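Local structure of PA1221 (Pseudomonas aeruginosa, 4DG8) at residues 91-96 against 129-134; 218-223 against 315-320; 240-245 against 268-273; 121-126 against 373-378. The protein binds adenosine monophosphate and belongs to the ANL superfamily of AMP-binding enzymes, its sequence also carrying a phosphopantetheine attachment site toward the C-terminus. All coordinates share one frame; numbering follows the deposited sequence.

Interaction 1 (91-96 against 129-134)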
loop_
_atom_site.group_PDB
_atom_site.type_symbol
_atom_site.label_atom_id
_atom_site.label_comp_id
_atom_site.label_asym_id
_atom_site.label_seq_id
_atom_site.Cartn_x
_atom_site.Cartn_y
_atom_site.Cartn_z
ATOM N N ILE A 91 6.268 -3.100 14.777
ATOM C CA ILE A 91 5.570 -1.844 15.057
ATOM C C ILE A 91 6.456 -0.867 15.852
ATOM O O ILE A 91 6.584 0.328 15.514
ATOM C CB ILE A 91 4.262 -2.110 15.869
ATOM C CG1 ILE A 91 3.311 -3.057 15.120
ATOM C CG2 ILE A 91 3.575 -0.785 16.236
ATOM C CD1 ILE A 91 2.882 -2.568 13.745
ATOM N N THR A 92 7.068 -1.383 16.916
ATOM C CA THR A 92 8.031 -0.602 17.684
ATOM C C THR A 92 9.197 -0.102 16.803
ATOM O O THR A 92 9.663 1.039 16.955
ATOM C CB THR A 92 8.566 -1.426 18.868
ATOM O OG1 THR A 92 7.458 -1.969 19.598
ATOM C CG2 THR A 92 9.434 -0.580 19.795
ATOM N N CYS A 93 9.671 -0.945 15.891
ATOM C CA CYS A 93 10.720 -0.517 14.958
ATOM C C CYS A 93 10.273 0.681 14.145
ATOM O O CYS A 93 11.031 1.627 13.962
ATOM C CB CYS A 93 11.083 -1.632 13.967
ATOM S SG CYS A 93 12.181 -2.877 14.613
ATOM N N LEU A 94 9.047 0.627 13.631
ATOM C CA LEU A 94 8.579 1.719 12.778
ATOM C C LEU A 94 8.571 3.024 13.562
ATOM O O LEU A 94 8.982 4.081 13.049
ATOM C CB LEU A 94 7.167 1.441 12.239
ATOM C CG LEU A 94 6.984 0.187 11.374
ATOM C CD1 LEU A 94 5.548 0.133 10.890
ATOM C CD2 LEU A 94 7.948 0.186 10.184
ATOM N N LEU A 95 8.096 2.964 14.808
ATOM C CA LEU A 95 8.051 4.202 15.584
ATOM C C LEU A 95 9.467 4.690 15.935
ATOM O O LEU A 95 9.722 5.888 15.948
ATOM C CB LEU A 95 7.194 4.042 16.859
ATOM C CG LEU A 95 7.039 5.260 17.771
ATOM C CD1 LEU A 95 6.417 6.444 17.001
ATOM C CD2 LEU A 95 6.198 4.909 19.017
ATOM N N ALA A 96 10.374 3.766 16.253
ATOM C CA ALA A 96 11.725 4.158 16.661
ATOM C C ALA A 96 12.470 4.800 15.472
ATOM O O ALA A 96 13.217 5.789 15.626
ATOM C CB ALA A 96 12.484 2.959 17.195
ATOM N N LEU A 129 16.532 -3.932 10.233
ATOM C CA LEU A 129 16.181 -4.426 11.561
ATOM C C LEU A 129 15.423 -5.729 11.397
ATOM O O LEU A 129 14.303 -5.729 10.917
ATOM C CB LEU A 129 15.295 -3.405 12.270
ATOM C CG LEU A 129 15.985 -2.076 12.566
ATOM C CD1 LEU A 129 15.020 -1.121 13.250
ATOM C CD2 LEU A 129 17.212 -2.337 13.442
ATOM N N ASP A 130 16.026 -6.835 11.821
ATOM C CA ASP A 130 15.427 -8.143 11.597
ATOM C C ASP A 130 14.550 -8.484 12.780
ATOM O O ASP A 130 15.051 -8.656 13.884
ATOM C CB ASP A 130 16.529 -9.206 11.452
ATOM C CG ASP A 130 15.977 -10.584 11.093
ATOM O OD1 ASP A 130 14.765 -10.808 11.249
ATOM O OD2 ASP A 130 16.756 -11.445 10.653
ATOM N N CYS A 131 13.237 -8.542 12.564
ATOM C CA CYS A 131 12.304 -8.841 13.649
ATOM C C CYS A 131 11.843 -10.285 13.688
ATOM O O CYS A 131 11.035 -10.635 14.543
ATOM C CB CYS A 131 11.068 -7.932 13.602
ATOM S SG CYS A 131 11.439 -6.200 13.820
ATOM N N SER A 132 12.318 -11.117 12.763
ATOM C CA SER A 132 11.853 -12.505 12.723
ATOM C C SER A 132 12.224 -13.219 14.017
ATOM O O SER A 132 13.195 -12.868 14.689
ATOM C CB SER A 132 12.426 -13.251 11.520
ATOM O OG SER A 132 13.843 -13.243 11.542
ATOM N N THR A 133 11.424 -14.194 14.401
ATOM C CA THR A 133 11.786 -14.990 15.557
ATOM C C THR A 133 12.777 -16.072 15.133
ATOM O O THR A 133 13.755 -16.346 15.828
ATOM C CB THR A 133 10.555 -15.616 16.203
ATOM O OG1 THR A 133 9.918 -16.478 15.255
ATOM C CG2 THR A 133 9.581 -14.522 16.634
ATOM N N THR A 134 12.515 -16.678 13.981
ATOM C CA THR A 134 13.357 -17.758 13.479
ATOM C C THR A 134 14.457 -17.214 12.562
ATOM O O THR A 134 14.192 -16.368 11.704
ATOM C CB THR A 134 12.520 -18.833 12.746
ATOM O OG1 THR A 134 13.393 -19.803 12.155
ATOM C CG2 THR A 134 11.652 -18.202 11.661
#

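Interaction 2 (218-223 against 315-320)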
loop_
_atom_site.group_PDB
_atom_site.type_symbol
_atom_site.label_atom_id
_atom_site.label_comp_id
_atom_site.label_asym_id
_atom_site.label_seq_id
_atom_site.Cartn_x
_atom_site.Cartn_y
_atom_site.Cartn_z
ATOM N N ALA A 218 -0.967 -0.485 4.616
ATOM C CA ALA A 218 -0.411 -0.597 5.955
ATOM C C ALA A 218 -0.384 0.742 6.670
ATOM O O ALA A 218 -0.624 0.811 7.875
ATOM C CB ALA A 218 1.000 -1.211 5.917
ATOM N N THR A 219 -0.079 1.805 5.934
ATOM C CA THR A 219 -0.033 3.133 6.537
ATOM C C THR A 219 -1.345 3.454 7.242
ATOM O O THR A 219 -1.366 4.021 8.353
ATOM C CB THR A 219 0.222 4.207 5.475
ATOM O OG1 THR A 219 1.404 3.861 4.741
ATOM C CG2 THR A 219 0.396 5.572 6.131
ATOM N N LEU A 220 -2.448 3.102 6.587
ATOM C CA LEU A 220 -3.758 3.310 7.196
ATOM C C LEU A 220 -3.974 2.355 8.380
ATOM O O LEU A 220 -4.444 2.763 9.452
ATOM C CB LEU A 220 -4.866 3.099 6.164
ATOM C CG LEU A 220 -6.280 3.124 6.743
ATOM C CD1 LEU A 220 -6.579 4.511 7.330
ATOM C CD2 LEU A 220 -7.276 2.753 5.661
ATOM N N GLU A 221 -3.674 1.076 8.174
ATOM C CA GLU A 221 -3.950 0.102 9.238
ATOM C C GLU A 221 -3.228 0.424 10.550
ATOM O O GLU A 221 -3.790 0.307 11.638
ATOM C CB GLU A 221 -3.600 -1.306 8.775
ATOM C CG GLU A 221 -4.480 -1.778 7.621
ATOM C CD GLU A 221 -4.002 -3.075 7.015
ATOM O OE1 GLU A 221 -3.076 -3.707 7.579
ATOM O OE2 GLU A 221 -4.565 -3.458 5.973
ATOM N N ILE A 222 -1.974 0.826 10.430
ATOM C CA ILE A 222 -1.142 1.092 11.589
ATOM C C ILE A 222 -1.379 2.485 12.138
ATOM O O ILE A 222 -1.821 2.648 13.284
ATOM C CB ILE A 222 0.335 0.867 11.254
ATOM C CG1 ILE A 222 0.535 -0.611 10.893
ATOM C CG2 ILE A 222 1.236 1.300 12.430
ATOM C CD1 ILE A 222 1.849 -0.919 10.131
ATOM N N TRP A 223 -1.097 3.500 11.320
ATOM C CA TRP A 223 -1.165 4.861 11.826
ATOM C C TRP A 223 -2.600 5.355 12.028
ATOM O O TRP A 223 -2.845 6.223 12.851
ATOM C CB TRP A 223 -0.331 5.800 10.948
ATOM C CG TRP A 223 1.085 5.316 10.901
ATOM C CD1 TRP A 223 1.729 4.751 9.838
ATOM C CD2 TRP A 223 2.008 5.280 11.997
ATOM N NE1 TRP A 223 3.011 4.386 10.199
ATOM C CE2 TRP A 223 3.206 4.694 11.519
ATOM C CE3 TRP A 223 1.940 5.686 13.337
ATOM C CZ2 TRP A 223 4.346 4.531 12.331
ATOM C CZ3 TRP A 223 3.072 5.517 14.151
ATOM C CH2 TRP A 223 4.257 4.953 13.637
ATOM N N THR A 315 0.209 8.873 -1.302
ATOM C CA THR A 315 0.135 8.349 0.064
ATOM C C THR A 315 -1.192 7.660 0.413
ATOM O O THR A 315 -2.048 8.269 1.064
ATOM C CB THR A 315 0.489 9.427 1.134
ATOM O OG1 THR A 315 1.657 10.154 0.720
ATOM C CG2 THR A 315 0.751 8.765 2.527
ATOM N N THR A 316 -1.357 6.399 -0.013
ATOM C CA THR A 316 -2.575 5.650 0.332
ATOM C C THR A 316 -3.846 6.067 -0.415
ATOM O O THR A 316 -4.244 5.377 -1.362
ATOM C CB THR A 316 -2.783 5.554 1.849
ATOM O OG1 THR A 316 -1.555 5.134 2.458
ATOM C CG2 THR A 316 -3.885 4.540 2.178
ATOM N N PHE A 317 -4.611 6.993 0.137
ATOM C CA PHE A 317 -5.848 7.423 -0.506
ATOM C C PHE A 317 -5.755 8.808 -1.131
ATOM O O PHE A 317 -5.081 9.703 -0.630
ATOM C CB PHE A 317 -6.999 7.454 0.508
ATOM C CG PHE A 317 -7.392 6.113 1.028
ATOM C CD1 PHE A 317 -7.219 4.973 0.253
ATOM C CD2 PHE A 317 -7.983 5.992 2.291
ATOM C CE1 PHE A 317 -7.606 3.729 0.736
ATOM C CE2 PHE A 317 -8.361 4.755 2.774
ATOM C CZ PHE A 317 -8.162 3.621 2.001
ATOM N N THR A 318 -6.495 8.968 -2.217
ATOM C CA THR A 318 -6.666 10.235 -2.901
ATOM C C THR A 318 -8.138 10.623 -2.762
ATOM O O THR A 318 -8.458 11.720 -2.322
ATOM C CB THR A 318 -6.199 10.164 -4.366
ATOM O OG1 THR A 318 -4.779 9.953 -4.383
ATOM C CG2 THR A 318 -6.501 11.456 -5.082
ATOM N N CYS A 319 -9.029 9.740 -3.206
ATOM C CA CYS A 319 -10.456 9.913 -2.952
ATOM C C CYS A 319 -11.037 8.754 -2.140
ATOM O O CYS A 319 -10.588 7.616 -2.260
ATOM C CB CYS A 319 -11.225 10.029 -4.267
ATOM S SG CYS A 319 -10.642 11.323 -5.369
ATOM N N CYS A 320 -12.035 9.052 -1.313
ATOM C CA CYS A 320 -12.845 8.009 -0.693
ATOM C C CYS A 320 -14.312 8.318 -0.864
ATOM O O CYS A 320 -14.702 9.479 -1.037
ATOM C CB CYS A 320 -12.546 7.859 0.792
ATOM S SG CYS A 320 -10.894 7.289 1.127
#

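Interaction 3 (240-245 against 268-273)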
loop_
_atom_site.group_PDB
_atom_site.type_symbol
_atom_site.label_atom_id
_atom_site.label_comp_id
_atom_site.label_asym_id
_atom_site.label_seq_id
_atom_site.Cartn_x
_atom_site.Cartn_y
_atom_site.Cartn_z
ATOM N N LEU A 240 -5.204 -14.251 6.075
ATOM C CA LEU A 240 -6.546 -13.792 6.385
ATOM C C LEU A 240 -7.588 -14.536 5.545
ATOM O O LEU A 240 -7.518 -14.558 4.319
ATOM C CB LEU A 240 -6.668 -12.284 6.193
ATOM C CG LEU A 240 -7.939 -11.727 6.838
ATOM C CD1 LEU A 240 -7.797 -11.703 8.352
ATOM C CD2 LEU A 240 -8.264 -10.349 6.310
ATOM N N ASP A 241 -8.542 -15.149 6.237
ATOM C CA ASP A 241 -9.655 -15.859 5.632
ATOM C C ASP A 241 -10.850 -15.656 6.580
ATOM O O ASP A 241 -10.742 -14.894 7.532
ATOM C CB ASP A 241 -9.327 -17.350 5.410
ATOM C CG ASP A 241 -9.066 -18.099 6.703
ATOM O OD1 ASP A 241 -9.472 -17.623 7.796
ATOM O OD2 ASP A 241 -8.445 -19.186 6.622
ATOM N N PRO A 242 -12.000 -16.300 6.311
ATOM C CA PRO A 242 -13.167 -16.018 7.165
ATOM C C PRO A 242 -12.956 -16.395 8.620
ATOM O O PRO A 242 -13.380 -15.654 9.503
ATOM C CB PRO A 242 -14.260 -16.902 6.571
ATOM C CG PRO A 242 -13.874 -17.049 5.113
ATOM C CD PRO A 242 -12.351 -17.099 5.126
ATOM N N GLY A 243 -12.327 -17.539 8.864
ATOM C CA GLY A 243 -12.094 -18.001 10.217
ATOM C C GLY A 243 -11.157 -17.077 10.971
ATOM O O GLY A 243 -11.467 -16.635 12.083
ATOM N N VAL A 244 -10.014 -16.772 10.363
ATOM C CA VAL A 244 -9.033 -15.875 10.983
ATOM C C VAL A 244 -9.627 -14.479 11.239
ATOM O O VAL A 244 -9.416 -13.900 12.300
ATOM C CB VAL A 244 -7.717 -15.774 10.155
ATOM C CG1 VAL A 244 -6.806 -14.689 10.705
ATOM C CG2 VAL A 244 -6.984 -17.128 10.117
ATOM N N LEU A 245 -10.379 -13.946 10.279
ATOM C CA LEU A 245 -11.033 -12.648 10.481
ATOM C C LEU A 245 -12.021 -12.713 11.647
ATOM O O LEU A 245 -12.035 -11.830 12.523
ATOM C CB LEU A 245 -11.761 -12.175 9.211
ATOM C CG LEU A 245 -12.417 -10.795 9.358
ATOM C CD1 LEU A 245 -11.397 -9.761 9.868
ATOM C CD2 LEU A 245 -13.108 -10.315 8.042
ATOM N N VAL A 268 -16.622 -12.361 1.012
ATOM C CA VAL A 268 -18.055 -12.193 0.849
ATOM C C VAL A 268 -18.725 -13.386 0.178
ATOM O O VAL A 268 -19.816 -13.768 0.586
ATOM C CB VAL A 268 -18.394 -10.873 0.131
ATOM C CG1 VAL A 268 -19.854 -10.858 -0.312
ATOM C CG2 VAL A 268 -18.113 -9.709 1.060
ATOM N N ASP A 269 -18.063 -13.965 -0.835
ATOM C CA ASP A 269 -18.497 -15.197 -1.526
ATOM C C ASP A 269 -18.600 -16.372 -0.563
ATOM O O ASP A 269 -19.571 -17.135 -0.579
ATOM C CB ASP A 269 -17.451 -15.645 -2.572
ATOM C CG ASP A 269 -17.501 -14.853 -3.882
ATOM O OD1 ASP A 269 -18.523 -14.200 -4.170
ATOM O OD2 ASP A 269 -16.500 -14.916 -4.638
ATOM N N LEU A 270 -17.540 -16.553 0.220
ATOM C CA LEU A 270 -17.417 -17.686 1.125
ATOM C C LEU A 270 -18.306 -17.608 2.367
ATOM O O LEU A 270 -18.995 -18.552 2.701
ATOM C CB LEU A 270 -15.970 -17.779 1.616
ATOM C CG LEU A 270 -14.899 -18.265 0.641
ATOM C CD1 LEU A 270 -13.522 -18.236 1.310
ATOM C CD2 LEU A 270 -15.226 -19.652 0.171
ATOM N N ASP A 271 -18.167 -16.522 3.116
ATOM C CA ASP A 271 -18.840 -16.381 4.398
ATOM C C ASP A 271 -19.096 -14.904 4.723
ATOM O O ASP A 271 -18.355 -14.300 5.501
ATOM C CB ASP A 271 -18.006 -17.051 5.485
ATOM C CG ASP A 271 -18.558 -16.815 6.878
ATOM O OD1 ASP A 271 -19.764 -16.538 7.022
ATOM O OD2 ASP A 271 -17.767 -16.904 7.833
ATOM N N PRO A 272 -20.121 -14.310 4.106
ATOM C CA PRO A 272 -20.347 -12.875 4.281
ATOM C C PRO A 272 -20.563 -12.504 5.748
ATOM O O PRO A 272 -20.326 -11.355 6.092
ATOM C CB PRO A 272 -21.623 -12.619 3.465
ATOM C CG PRO A 272 -22.303 -13.931 3.415
ATOM C CD PRO A 272 -21.191 -14.946 3.327
ATOM N N ASP A 273 -21.006 -13.438 6.591
ATOM C CA ASP A 273 -21.119 -13.143 8.014
ATOM C C ASP A 273 -19.766 -12.949 8.703
ATOM O O ASP A 273 -19.738 -12.500 9.850
ATOM C CB ASP A 273 -21.935 -14.206 8.774
ATOM C CG ASP A 273 -23.439 -14.096 8.525
ATOM O OD1 ASP A 273 -23.894 -13.086 7.939
ATOM O OD2 ASP A 273 -24.170 -15.020 8.939
#

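Interaction 4 (121-126 against 373-378)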
loop_
_atom_site.group_PDB
_atom_site.type_symbol
_atom_site.label_atom_id
_atom_site.label_comp_id
_atom_site.label_asym_id
_atom_site.label_seq_id
_atom_site.Cartn_x
_atom_site.Cartn_y
_atom_site.Cartn_z
ATOM N N ARG A 121 20.650 -0.547 -2.367
ATOM C CA ARG A 121 21.497 0.433 -3.035
ATOM C C ARG A 121 20.673 1.594 -3.603
ATOM O O ARG A 121 21.064 2.753 -3.490
ATOM C CB ARG A 121 22.306 -0.219 -4.148
ATOM C CG ARG A 121 23.516 0.604 -4.607
ATOM C CD ARG A 121 24.261 -0.094 -5.748
ATOM N NE ARG A 121 23.462 -0.176 -6.972
ATOM C CZ ARG A 121 23.331 0.826 -7.842
ATOM N NH1 ARG A 121 23.943 1.979 -7.615
ATOM N NH2 ARG A 121 22.595 0.681 -8.939
ATOM N N GLN A 122 19.535 1.288 -4.216
ATOM C CA GLN A 122 18.739 2.325 -4.868
ATOM C C GLN A 122 18.386 3.414 -3.873
ATOM O O GLN A 122 18.461 4.595 -4.200
ATOM C CB GLN A 122 17.464 1.764 -5.520
ATOM C CG GLN A 122 17.708 1.026 -6.831
ATOM C CD GLN A 122 18.290 1.941 -7.914
ATOM O OE1 GLN A 122 17.784 3.038 -8.152
ATOM N NE2 GLN A 122 19.367 1.499 -8.556
ATOM N N VAL A 123 17.964 3.006 -2.678
ATOM C CA VAL A 123 17.612 3.980 -1.639
ATOM C C VAL A 123 18.634 4.250 -0.520
ATOM O O VAL A 123 18.319 4.911 0.472
ATOM C CB VAL A 123 16.237 3.699 -1.050
ATOM C CG1 VAL A 123 15.215 3.792 -2.164
ATOM C CG2 VAL A 123 16.223 2.326 -0.392
ATOM N N ASP A 124 19.821 3.676 -0.648
ATOM C CA ASP A 124 20.854 3.812 0.373
ATOM C C ASP A 124 20.363 3.333 1.750
ATOM O O ASP A 124 20.615 3.966 2.774
ATOM C CB ASP A 124 21.394 5.247 0.418
ATOM C CG ASP A 124 22.716 5.343 1.152
ATOM O OD1 ASP A 124 23.440 4.322 1.218
ATOM O OD2 ASP A 124 23.036 6.437 1.666
ATOM N N CYS A 125 19.683 2.189 1.772
ATOM C CA CYS A 125 19.235 1.619 3.034
ATOM C C CYS A 125 20.458 1.142 3.790
ATOM O O CYS A 125 21.189 0.280 3.312
ATOM C CB CYS A 125 18.300 0.444 2.787
ATOM S SG CYS A 125 17.690 -0.348 4.308
ATOM N N ARG A 126 20.670 1.707 4.975
ATOM C CA ARG A 126 21.933 1.530 5.690
ATOM C C ARG A 126 21.975 0.265 6.539
ATOM O O ARG A 126 23.032 -0.289 6.786
ATOM C CB ARG A 126 22.242 2.756 6.559
ATOM C CG ARG A 126 22.103 4.105 5.832
ATOM C CD ARG A 126 23.218 4.349 4.817
ATOM N NE ARG A 126 24.506 4.575 5.473
ATOM C CZ ARG A 126 24.863 5.710 6.067
ATOM N NH1 ARG A 126 24.031 6.746 6.085
ATOM N NH2 ARG A 126 26.061 5.811 6.637
ATOM N N GLY A 373 8.854 12.363 -3.975
ATOM C CA GLY A 373 9.149 11.983 -5.347
ATOM C C GLY A 373 9.697 10.573 -5.437
ATOM O O GLY A 373 9.568 9.797 -4.490
ATOM N N TYR A 374 10.318 10.237 -6.561
ATOM C CA TYR A 374 10.933 8.922 -6.680
ATOM C C TYR A 374 12.349 9.077 -6.209
ATOM O O TYR A 374 13.162 9.714 -6.869
ATOM C CB TYR A 374 10.906 8.427 -8.119
ATOM C CG TYR A 374 9.504 8.289 -8.637
ATOM C CD1 TYR A 374 8.664 7.278 -8.162
ATOM C CD2 TYR A 374 9.009 9.170 -9.581
ATOM C CE1 TYR A 374 7.365 7.158 -8.617
ATOM C CE2 TYR A 374 7.711 9.053 -10.048
ATOM C CZ TYR A 374 6.895 8.048 -9.560
ATOM O OH TYR A 374 5.610 7.932 -10.029
ATOM N N ARG A 375 12.634 8.480 -5.060
ATOM C CA ARG A 375 13.875 8.740 -4.352
ATOM C C ARG A 375 15.061 8.410 -5.248
ATOM O O ARG A 375 16.104 9.071 -5.207
ATOM C CB ARG A 375 13.911 7.908 -3.067
ATOM C CG ARG A 375 15.059 8.240 -2.138
ATOM C CD ARG A 375 14.829 9.570 -1.399
ATOM N NE ARG A 375 15.870 9.711 -0.393
ATOM C CZ ARG A 375 16.061 10.767 0.391
ATOM N NH1 ARG A 375 15.257 11.828 0.321
ATOM N NH2 ARG A 375 17.060 10.741 1.267
ATOM N N ASN A 376 14.880 7.381 -6.067
ATOM C CA ASN A 376 15.915 6.905 -6.971
ATOM C C ASN A 376 15.813 7.320 -8.449
ATOM O O ASN A 376 16.601 6.836 -9.271
ATOM C CB ASN A 376 16.040 5.383 -6.860
ATOM C CG ASN A 376 14.856 4.667 -7.450
ATOM O OD1 ASN A 376 13.755 5.225 -7.521
ATOM N ND2 ASN A 376 15.077 3.429 -7.909
ATOM N N ASP A 377 14.815 8.125 -8.815
ATOM C CA ASP A 377 14.740 8.604 -10.207
ATOM C C ASP A 377 14.365 10.090 -10.275
ATOM O O ASP A 377 13.177 10.441 -10.219
ATOM C CB ASP A 377 13.669 7.777 -10.930
ATOM C CG ASP A 377 13.726 7.902 -12.452
ATOM O OD1 ASP A 377 14.200 8.932 -12.976
ATOM O OD2 ASP A 377 13.277 6.944 -13.118
ATOM N N ALA A 378 15.349 10.942 -10.537
ATOM C CA ALA A 378 15.128 12.383 -10.496
ATOM C C ALA A 378 14.336 12.822 -11.725
ATOM O O ALA A 378 13.402 13.620 -11.623
ATOM C CB ALA A 378 16.470 13.132 -10.434
HETATM O O HOH W 1 16.712 7.213 1.251
#

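Interaction 1 (91-96 against 129-134)
Just behind the point where Cys131 meets Cys93, Asp130 OD1 is gripped twice by Ser132, two residues on: Ser132 OG lies 2.6 Å from Asp130 OD1, and Ser132 N donates to the same oxygen across 2.9 Å. The backbone bond defines an Asx turn, which closes the end of strand 125-130 in a largely parallel alpha/beta sheet. The hydroxyl comes from the syn side of the carboxylate, 20° out of its plane, while the amide approaches nearly along the C-O bond. With two donors on one oxygen, the carboxylate is held in its rotation, and the chain is fixed as it leaves the strand.

Asp130 turns away from helix 88-99, whereas Leu129 and Cys131 before and after it direct their CB atoms toward that helix. Cys93 answers from the helix side. Its sulfur stands anti to the carbonyl carbon (chi1 -80°), which lays SG beside the backbone N, on the side facing the strand, where Cys93 SG lies 3.6 Å from Leu129 CD1. Val146 also touches Cys93, and Leu129 makes backbone hydrogen bonds with Gly81 and Tyr83 of the adjacent strand 79-83. That strand, helix 88-99 and the parallel strand 103-106 form a beta-alpha-beta crossover, so the cysteine belongs to the helix layer packed on one face of the sheet. Other sides of the helix are covered by helices 55-72 and 217-226. All three touching residues are buried, and the contact is apolar. The two sulfurs pack as separate side chains rather than as a disulfide, Cys93 SG standing 3.5 Å from Cys131 SG.

Interaction 2 (218-223 against 315-320)
The loop that follows the YGPTE sequence, the A5 core motif of the ANL superfamily, packs here through Thr316 and Phe317 against Thr219 and Leu220 of helix 217-226. It is a buried contact close to the nucleotide site: the side chain of Phe317 is about 7 Å from the bound adenosine monophosphate and about 4 Å from a bound butanediol, which probably came from the crystallisation liquor.

The nearest backbone pair is Thr219 and Thr316, with their CA atoms 7.2 Å apart. Between them, Thr316 OG1 comes 3.6 Å from Thr219 CB, meeting the branch point of the other threonine. The two hydroxyls are not bonded to each other, and the one on Thr219 has its main partner in Tyr168 OH. On the loop side, Thr316 N donates to Asp216 OD1, which ties the backbone of 315-320 to the residue just before the helix.

Leu220 supplies the apolar half. Its CG is anti to the backbone N (chi1 173°), which carries the methyl branch out to the phenylalanine. Phe317 receives a second methyl from its own neighbour: Thr316 CG2 rests 3.8 Å above one ring face, offset toward the rim. Thr316 thus serves both halves, its OG1 touching Thr219 CB and its methyl the ring. Beyond Phe317 the chain enters strand 319-322 through a classic beta bulge, with Thr318 and Cys319 both facing Tyr309. The leucine methyl approaches the ring obliquely, Leu220 CD2 lying 3.7 Å from Phe317 CE2 and 3.9 Å from Phe317 CZ.

Interaction 3 (240-245 against 268-273)
The backbones come closest where helix 242-250 starts and helix 261-270 stops, Pro242 CA lying 6.3 Å from Asp271 CA. Asp271 is the first residue to leave helical geometry (phi -152°), and its CB points toward the proline. Three side chains then make the contact. Pro242 offers its ring carbons to two residues: Pro242 CG is 4.0 Å from Leu270 CD1, while Pro242 CB is 3.7 Å from Asp271 OD2. The proline and leucine side chains cross at about a right angle, the leucine meeting the CG corner of the ring with CD1 and CB. The aspartate packs through its methylene as well, Asp271 CB standing 3.9 Å from Pro242 CB.

The charge of that aspartate is met by the helix opposite, because Asp271 OD2 forms a salt bridge with Arg246 NE. One carboxylate therefore touches the start of helix 242-250 through carbon at Pro242 and through charge at Arg246. Helix 261-270 is the connecting helix of a beta-alpha-beta crossover, its flanking strands 256-260 and 280-284 lying parallel and adjacent in one sheet. The contact thus joins the C-terminal end of that helix to the N-terminal end of its predecessor at the protein surface. Leu267, about one turn before Leu270, also touches Pro242.

Asp241 caps the proline end from the N-cap position: Val244 N donates to Asp241 OD1 over 2.8 Å, at a nearly straight N-H...O angle of 172°. The carbonyl of the same residue takes the first helical bond, Leu245 N to Asp241 O at 2.9 Å.

Interaction 4 (121-126 against 373-378)
One direct hydrogen bond crosses the contact, from Asn376 ND2 to Gln122 OE1, at 2.7 Å with an N-H...O angle of 151°. The donor is tilted 28° from the glutamine carbonyl plane, and the two amide planes stand 71° apart, so the groups meet obliquely. A bend at chi2 folds the glutamine chain so that OE1 reaches ND2, close to the plane of the Asn376 amide. Both amides have further partners: Asn376 ND2 also donates to Pro179 O, Asn376 OD1 accepts from Ala181 N, and Gln122 NE2 reaches Glu118. These bonds settle which end of each amide is the oxygen.

A water supplies a looser link. It donates to Val123 O at 2.9 Å and accepts weakly from Arg375 NE at 3.1 Å, while Arg375 NH1 is hydrogen-bonded to Gln372 OE1.

Apolar contact is slight, Val123 CG1 lying 4.4 Å from Arg375 CB, with Ile169 touching both residues.

Asp124, the first residue to leave helical geometry, has positive phi in a Schellman motif. A type I beta turn from Tyr374 to Asp377 leads from the weakly bonded strand 373-374, outermost in this chain's seven-stranded mixed sheet, into helix 378-384, with Asp377 as its N-cap.

Overall arrangement
Interactions 1 and 2 touch directly: helix 88-99 packs on helix 217-226 with Leu94 CD1 3.9 Å from Ile222 CD1, although the contact centres are 21 Å apart. Interactions 1 and 4 share strand 125-130 and the same seven-stranded sheet, their centres 22 Å apart. Interaction 3 stands off at the surface, its nearest atoms about 8 Å from interaction 2 and about 27 Å from interaction 4, which lies on the opposite side of the chain's centre. Interaction 2 is the central one, about 8 Å from that centre, and is the contact beside the nucleotide site, where adenosine monophosphate is bound.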